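Local coordinates for pesticidal crystal protein CRY4AA (Bacillus thuringiensis, PDB 2C9K) that kills mosquito larvae by binding to midgut epithelial cells and promoting their colloid-osmotic lysis, at residues A[116-124]-A[135-146]. Numbering follows the deposited sequence.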
ATOM      1  N   ASN A 116      22.040  10.638 -14.258  1.00 39.32           N
ATOM      2  CA  ASN A 116      21.992  10.506 -15.708  1.00 39.84           C
ATOM      3  C   ASN A 116      21.050   9.432 -16.267  1.00 40.00           C
ATOM      4  O   ASN A 116      20.337   9.686 -17.240  1.00 40.62           O
ATOM      5  CB  ASN A 116      23.412  10.258 -16.249  1.00 40.77           C
ATOM      6  CG  ASN A 116      24.340  11.449 -16.042  1.00 41.84           C
ATOM      7  OD1 ASN A 116      24.109  12.535 -16.578  1.00 42.20           O
ATOM      8  ND2 ASN A 116      25.394  11.248 -15.258  1.00 40.95           N
ATOM      9  N   VAL A 117      21.043   8.242 -15.667  1.00 39.23           N
ATOM     10  CA  VAL A 117      20.205   7.150 -16.166  1.00 38.92           C
ATOM     11  C   VAL A 117      18.701   7.371 -16.037  1.00 38.77           C
ATOM     12  O   VAL A 117      17.924   6.890 -16.870  1.00 38.09           O
ATOM     13  CB  VAL A 117      20.557   5.797 -15.490  1.00 39.81           C
ATOM     14  CG1 VAL A 117      19.929   5.706 -14.106  1.00 39.59           C
ATOM     15  CG2 VAL A 117      20.087   4.653 -16.364  1.00 39.20           C
ATOM     16  N   ILE A 118      18.281   8.085 -14.999  1.00 37.84           N
ATOM     17  CA  ILE A 118      16.857   8.337 -14.828  1.00 36.45           C
ATOM     18  C   ILE A 118      16.364   9.380 -15.835  1.00 36.37           C
ATOM     19  O   ILE A 118      15.329   9.183 -16.473  1.00 37.03           O
ATOM     20  CB  ILE A 118      16.535   8.750 -13.379  1.00 35.64           C
ATOM     21  CG1 ILE A 118      16.573   7.505 -12.486  1.00 34.11           C
ATOM     22  CG2 ILE A 118      15.178   9.420 -13.308  1.00 34.01           C
ATOM     23  CD1 ILE A 118      16.366   7.781 -11.022  1.00 34.11           C
ATOM     24  N   PRO A 119      17.092  10.500 -15.998  1.00 35.27           N
ATOM     25  CA  PRO A 119      16.596  11.467 -16.980  1.00 35.21           C
ATOM     26  C   PRO A 119      16.669  10.840 -18.372  1.00 36.96           C
ATOM     27  O   PRO A 119      15.807  11.073 -19.220  1.00 36.82           O
ATOM     28  CB  PRO A 119      17.546  12.644 -16.812  1.00 33.53           C
ATOM     29  CG  PRO A 119      17.885  12.584 -15.359  1.00 33.01           C
ATOM     30  CD  PRO A 119      18.140  11.103 -15.160  1.00 34.50           C
ATOM     31  N   GLU A 120      17.698  10.029 -18.594  1.00 39.50           N
ATOM     32  CA  GLU A 120      17.867   9.352 -19.879  1.00 42.09           C
ATOM     33  C   GLU A 120      16.585   8.566 -20.146  1.00 42.46           C
ATOM     34  O   GLU A 120      15.926   8.747 -21.174  1.00 42.06           O
ATOM     35  CB  GLU A 120      19.055   8.388 -19.815  1.00 43.25           C
ATOM     36  CG  GLU A 120      19.596   7.953 -21.167  1.00 46.07           C
ATOM     37  CD  GLU A 120      20.803   7.024 -21.042  1.00 49.56           C
ATOM     38  OE1 GLU A 120      21.667   7.275 -20.162  1.00 50.10           O
ATOM     39  OE2 GLU A 120      20.891   6.052 -21.829  1.00 48.21           O
ATOM     40  N   LEU A 121      16.240   7.705 -19.192  1.00 42.28           N
ATOM     41  CA  LEU A 121      15.047   6.877 -19.273  1.00 40.65           C
ATOM     42  C   LEU A 121      13.831   7.681 -19.706  1.00 41.52           C
ATOM     43  O   LEU A 121      13.197   7.368 -20.714  1.00 42.39           O
ATOM     44  CB  LEU A 121      14.765   6.233 -17.917  1.00 38.48           C
ATOM     45  CG  LEU A 121      13.471   5.426 -17.825  1.00 35.63           C
ATOM     46  CD1 LEU A 121      13.556   4.252 -18.776  1.00 35.24           C
ATOM     47  CD2 LEU A 121      13.251   4.955 -16.403  1.00 32.88           C
ATOM     48  N   VAL A 122      13.515   8.721 -18.946  1.00 41.57           N
ATOM     49  CA  VAL A 122      12.358   9.558 -19.248  1.00 43.14           C
ATOM     50  C   VAL A 122      12.434  10.335 -20.569  1.00 43.62           C
ATOM     51  O   VAL A 122      11.422  10.524 -21.241  1.00 43.11           O
ATOM     52  CB  VAL A 122      12.092  10.556 -18.092  1.00 43.03           C
ATOM     53  CG1 VAL A 122      11.074  11.595 -18.511  1.00 42.49           C
ATOM     54  CG2 VAL A 122      11.588   9.801 -16.874  1.00 43.24           C
ATOM     55  N   ASN A 123      13.627  10.777 -20.950  1.00 44.39           N
ATOM     56  CA  ASN A 123      13.755  11.548 -22.176  1.00 44.85           C
ATOM     57  C   ASN A 123      13.915  10.722 -23.442  1.00 45.50           C
ATOM     58  O   ASN A 123      13.929  11.268 -24.542  1.00 45.38           O
ATOM     59  CB  ASN A 123      14.890  12.557 -22.032  1.00 44.53           C
ATOM     60  CG  ASN A 123      14.632  13.552 -20.910  1.00 47.59           C
ATOM     61  OD1 ASN A 123      13.616  14.252 -20.909  1.00 47.80           O
ATOM     62  ND2 ASN A 123      15.543  13.612 -19.943  1.00 49.57           N
ATOM     63  N   SER A 124      14.016   9.408 -23.295  1.00 46.71           N
ATOM     64  CA  SER A 124      14.141   8.538 -24.461  1.00 48.74           C
ATOM     65  C   SER A 124      12.752   8.062 -24.888  1.00 49.90           C
ATOM     66  O   SER A 124      12.519   6.866 -25.071  1.00 50.18           O
ATOM     67  CB  SER A 124      15.035   7.337 -24.138  1.00 48.49           C
ATOM     68  OG  SER A 124      16.360   7.759 -23.872  1.00 49.57           O
ATOM     69  N   TYR A 135       4.573   6.489 -22.831  1.00 37.88           N
ATOM     70  CA  TYR A 135       5.834   5.766 -22.689  1.00 36.22           C
ATOM     71  C   TYR A 135       6.384   5.872 -21.266  1.00 35.31           C
ATOM     72  O   TYR A 135       6.973   4.923 -20.749  1.00 34.12           O
ATOM     73  CB  TYR A 135       6.887   6.300 -23.675  1.00 35.01           C
ATOM     74  CG  TYR A 135       8.315   5.970 -23.270  1.00 34.52           C
ATOM     75  CD1 TYR A 135       8.881   4.730 -23.555  1.00 33.35           C
ATOM     76  CD2 TYR A 135       9.078   6.887 -22.543  1.00 34.33           C
ATOM     77  CE1 TYR A 135      10.174   4.414 -23.124  1.00 32.70           C
ATOM     78  CE2 TYR A 135      10.360   6.582 -22.111  1.00 32.79           C
ATOM     79  CZ  TYR A 135      10.904   5.347 -22.402  1.00 33.06           C
ATOM     80  OH  TYR A 135      12.179   5.061 -21.970  1.00 31.31           O
ATOM     81  N   ASN A 136       6.200   7.027 -20.635  1.00 35.26           N
ATOM     82  CA  ASN A 136       6.709   7.212 -19.287  1.00 35.94           C
ATOM     83  C   ASN A 136       5.860   6.585 -18.203  1.00 34.97           C
ATOM     84  O   ASN A 136       6.377   6.227 -17.152  1.00 35.97           O
ATOM     85  CB  ASN A 136       6.929   8.689 -19.000  1.00 37.97           C
ATOM     86  CG  ASN A 136       8.269   9.170 -19.504  1.00 40.45           C
ATOM     87  OD1 ASN A 136       9.319   8.759 -19.002  1.00 40.03           O
ATOM     88  ND2 ASN A 136       8.247  10.032 -20.513  1.00 41.94           N
ATOM     89  N   ILE A 137       4.564   6.447 -18.438  1.00 33.46           N
ATOM     90  CA  ILE A 137       3.739   5.804 -17.433  1.00 33.30           C
ATOM     91  C   ILE A 137       3.978   4.304 -17.601  1.00 34.15           C
ATOM     92  O   ILE A 137       3.821   3.520 -16.665  1.00 35.48           O
ATOM     93  CB  ILE A 137       2.238   6.077 -17.628  1.00 31.80           C
ATOM     94  CG1 ILE A 137       1.706   5.246 -18.779  1.00 31.48           C
ATOM     95  CG2 ILE A 137       1.996   7.538 -17.891  1.00 29.43           C
ATOM     96  CD1 ILE A 137       0.254   4.983 -18.653  1.00 36.22           C
ATOM     97  N   LEU A 138       4.365   3.925 -18.814  1.00 33.72           N
ATOM     98  CA  LEU A 138       4.624   2.536 -19.162  1.00 32.79           C
ATOM     99  C   LEU A 138       5.984   2.102 -18.612  1.00 33.49           C
ATOM    100  O   LEU A 138       6.277   0.915 -18.520  1.00 35.58           O
ATOM    101  CB  LEU A 138       4.594   2.381 -20.689  1.00 30.94           C
ATOM    102  CG  LEU A 138       4.060   1.061 -21.250  1.00 31.92           C
ATOM    103  CD1 LEU A 138       2.636   0.855 -20.750  1.00 31.22           C
ATOM    104  CD2 LEU A 138       4.096   1.071 -22.774  1.00 29.76           C
ATOM    105  N   VAL A 139       6.807   3.072 -18.239  1.00 33.00           N
ATOM    106  CA  VAL A 139       8.135   2.798 -17.706  1.00 32.34           C
ATOM    107  C   VAL A 139       8.200   3.196 -16.223  1.00 32.89           C
ATOM    108  O   VAL A 139       9.205   2.956 -15.547  1.00 33.68           O
ATOM    109  CB  VAL A 139       9.208   3.584 -18.506  1.00 32.37           C
ATOM    110  CG1 VAL A 139      10.573   3.337 -17.943  1.00 34.93           C
ATOM    111  CG2 VAL A 139       9.188   3.158 -19.956  1.00 33.49           C
ATOM    112  N   LEU A 140       7.114   3.789 -15.723  1.00 31.22           N
ATOM    113  CA  LEU A 140       7.038   4.237 -14.337  1.00 26.83           C
ATOM    114  C   LEU A 140       7.459   3.192 -13.315  1.00 25.58           C
ATOM    115  O   LEU A 140       8.202   3.501 -12.391  1.00 24.59           O
ATOM    116  CB  LEU A 140       5.621   4.717 -14.002  1.00 26.22           C
ATOM    117  CG  LEU A 140       5.420   5.198 -12.556  1.00 26.19           C
ATOM    118  CD1 LEU A 140       6.308   6.403 -12.284  1.00 25.62           C
ATOM    119  CD2 LEU A 140       3.969   5.556 -12.318  1.00 25.03           C
ATOM    120  N   SER A 141       6.997   1.956 -13.464  1.00 25.55           N
ATOM    121  CA  SER A 141       7.368   0.939 -12.490  1.00 27.21           C
ATOM    122  C   SER A 141       8.883   0.709 -12.453  1.00 28.13           C
ATOM    123  O   SER A 141       9.453   0.500 -11.385  1.00 30.02           O
ATOM    124  CB  SER A 141       6.613  -0.376 -12.751  1.00 26.63           C
ATOM    125  OG  SER A 141       7.099  -1.067 -13.880  1.00 31.20           O
ATOM    126  N   SER A 142       9.540   0.751 -13.606  1.00 29.47           N
ATOM    127  CA  SER A 142      10.992   0.578 -13.654  1.00 29.53           C
ATOM    128  C   SER A 142      11.628   1.851 -13.084  1.00 30.39           C
ATOM    129  O   SER A 142      12.648   1.813 -12.388  1.00 30.93           O
ATOM    130  CB  SER A 142      11.448   0.369 -15.100  1.00 29.34           C
ATOM    131  OG  SER A 142      10.766  -0.727 -15.686  1.00 31.62           O
ATOM    132  N   TYR A 143      11.014   2.986 -13.391  1.00 29.52           N
ATOM    133  CA  TYR A 143      11.491   4.259 -12.897  1.00 29.02           C
ATOM    134  C   TYR A 143      11.601   4.171 -11.382  1.00 29.64           C
ATOM    135  O   TYR A 143      12.614   4.553 -10.795  1.00 31.30           O
ATOM    136  CB  TYR A 143      10.500   5.360 -13.258  1.00 29.92           C
ATOM    137  CG  TYR A 143      10.890   6.725 -12.740  1.00 31.41           C
ATOM    138  CD1 TYR A 143      11.774   7.535 -13.448  1.00 32.22           C
ATOM    139  CD2 TYR A 143      10.394   7.198 -11.531  1.00 31.64           C
ATOM    140  CE1 TYR A 143      12.148   8.781 -12.971  1.00 32.78           C
ATOM    141  CE2 TYR A 143      10.771   8.444 -11.040  1.00 33.67           C
ATOM    142  CZ  TYR A 143      11.646   9.232 -11.769  1.00 33.41           C
ATOM    143  OH  TYR A 143      12.008  10.478 -11.299  1.00 33.85           O
ATOM    144  N   ALA A 144      10.543   3.661 -10.758  1.00 29.49           N
ATOM    145  CA  ALA A 144      10.481   3.534  -9.308  1.00 28.77           C
ATOM    146  C   ALA A 144      11.650   2.760  -8.728  1.00 28.65           C
ATOM    147  O   ALA A 144      12.328   3.259  -7.835  1.00 30.61           O
ATOM    148  CB  ALA A 144       9.156   2.895  -8.887  1.00 27.81           C
ATOM    149  N   GLN A 145      11.890   1.548  -9.216  0.50 27.86           N
ATOM    150  CA  GLN A 145      13.005   0.763  -8.703  0.50 28.33           C
ATOM    151  C   GLN A 145      14.305   1.559  -8.782  0.50 28.34           C
ATOM    152  O   GLN A 145      15.105   1.548  -7.847  0.50 27.44           O
ATOM    153  CB  GLN A 145      13.143  -0.542  -9.482  0.50 29.07           C
ATOM    154  CG  GLN A 145      12.053  -1.557  -9.186  1.00 31.58           C
ATOM    155  CD  GLN A 145      11.976  -1.915  -7.712  1.00 32.13           C
ATOM    156  OE1 GLN A 145      12.996  -1.999  -7.035  1.00 33.46           O
ATOM    157  NE2 GLN A 145      10.763  -2.137  -7.214  1.00 31.56           N
ATOM    158  N   ALA A 146      14.508   2.256  -9.895  1.00 29.24           N
ATOM    159  CA  ALA A 146      15.710   3.065 -10.078  1.00 30.49           C
ATOM    160  C   ALA A 146      15.808   4.147  -9.004  1.00 31.01           C
ATOM    161  O   ALA A 146      16.818   4.248  -8.309  1.00 32.82           O
ATOM    162  CB  ALA A 146      15.713   3.707 -11.458  1.00 28.86           C
TER
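Tyr135 and Asn136 reach across to carbonyls of the last turn of helix 103-123. The Tyr135 hydroxyl donates to Leu121 O (OH to O 2.8 Å), approaching 27° out of the carbonyl plane; Leu121 O also receives a weak bond from Ser124 N. One residue on, Asn136 ND2 gives a longer bond to Val122 O, 3.3 Å from it: ND2 lies in the Val122 carbonyl plane, on a lone pair, and Val122 O sits almost in the Asn136 amide plane. The same nitrogen also bonds Cys132 O within its own helix. Asn136 OD1, the other arm of the amide, rests against the backbone and branches of Val122. Ser124, where the helical path is left, turns its OG back to Glu120 O (2.9 Å). Its carbonyl O lies over one face of the Tyr135 ring and Val139 CG2 over the other, both offset toward the rim.

Beyond this polar end the contact becomes apolar. Leu121, its CG anti to the backbone N (chi1 175°), extends both methyls past Val139 CG1 and brings CD2 to the edge of the Tyr143 ring. Val122 CG2 approaches that ring obliquely, 4.1 Å from Tyr143 CE1, and Ile118 packs CG1 against Ala146 CB at 4.0 Å. Tyr193 and Tyr196 of helix 183-208 adjoin Ile118 and Val122, respectively.

The segments 116-123 and 140-146 of helices 103-123 and 140-164 run antiparallel (173°), their axes approaching to 10.6 Å. Joined by a connection that carries the Cys125–Cys132 disulfide, they pack as neighbours in the α-helical bundle of the N-terminal, pore-forming domain of three-domain Cry toxins.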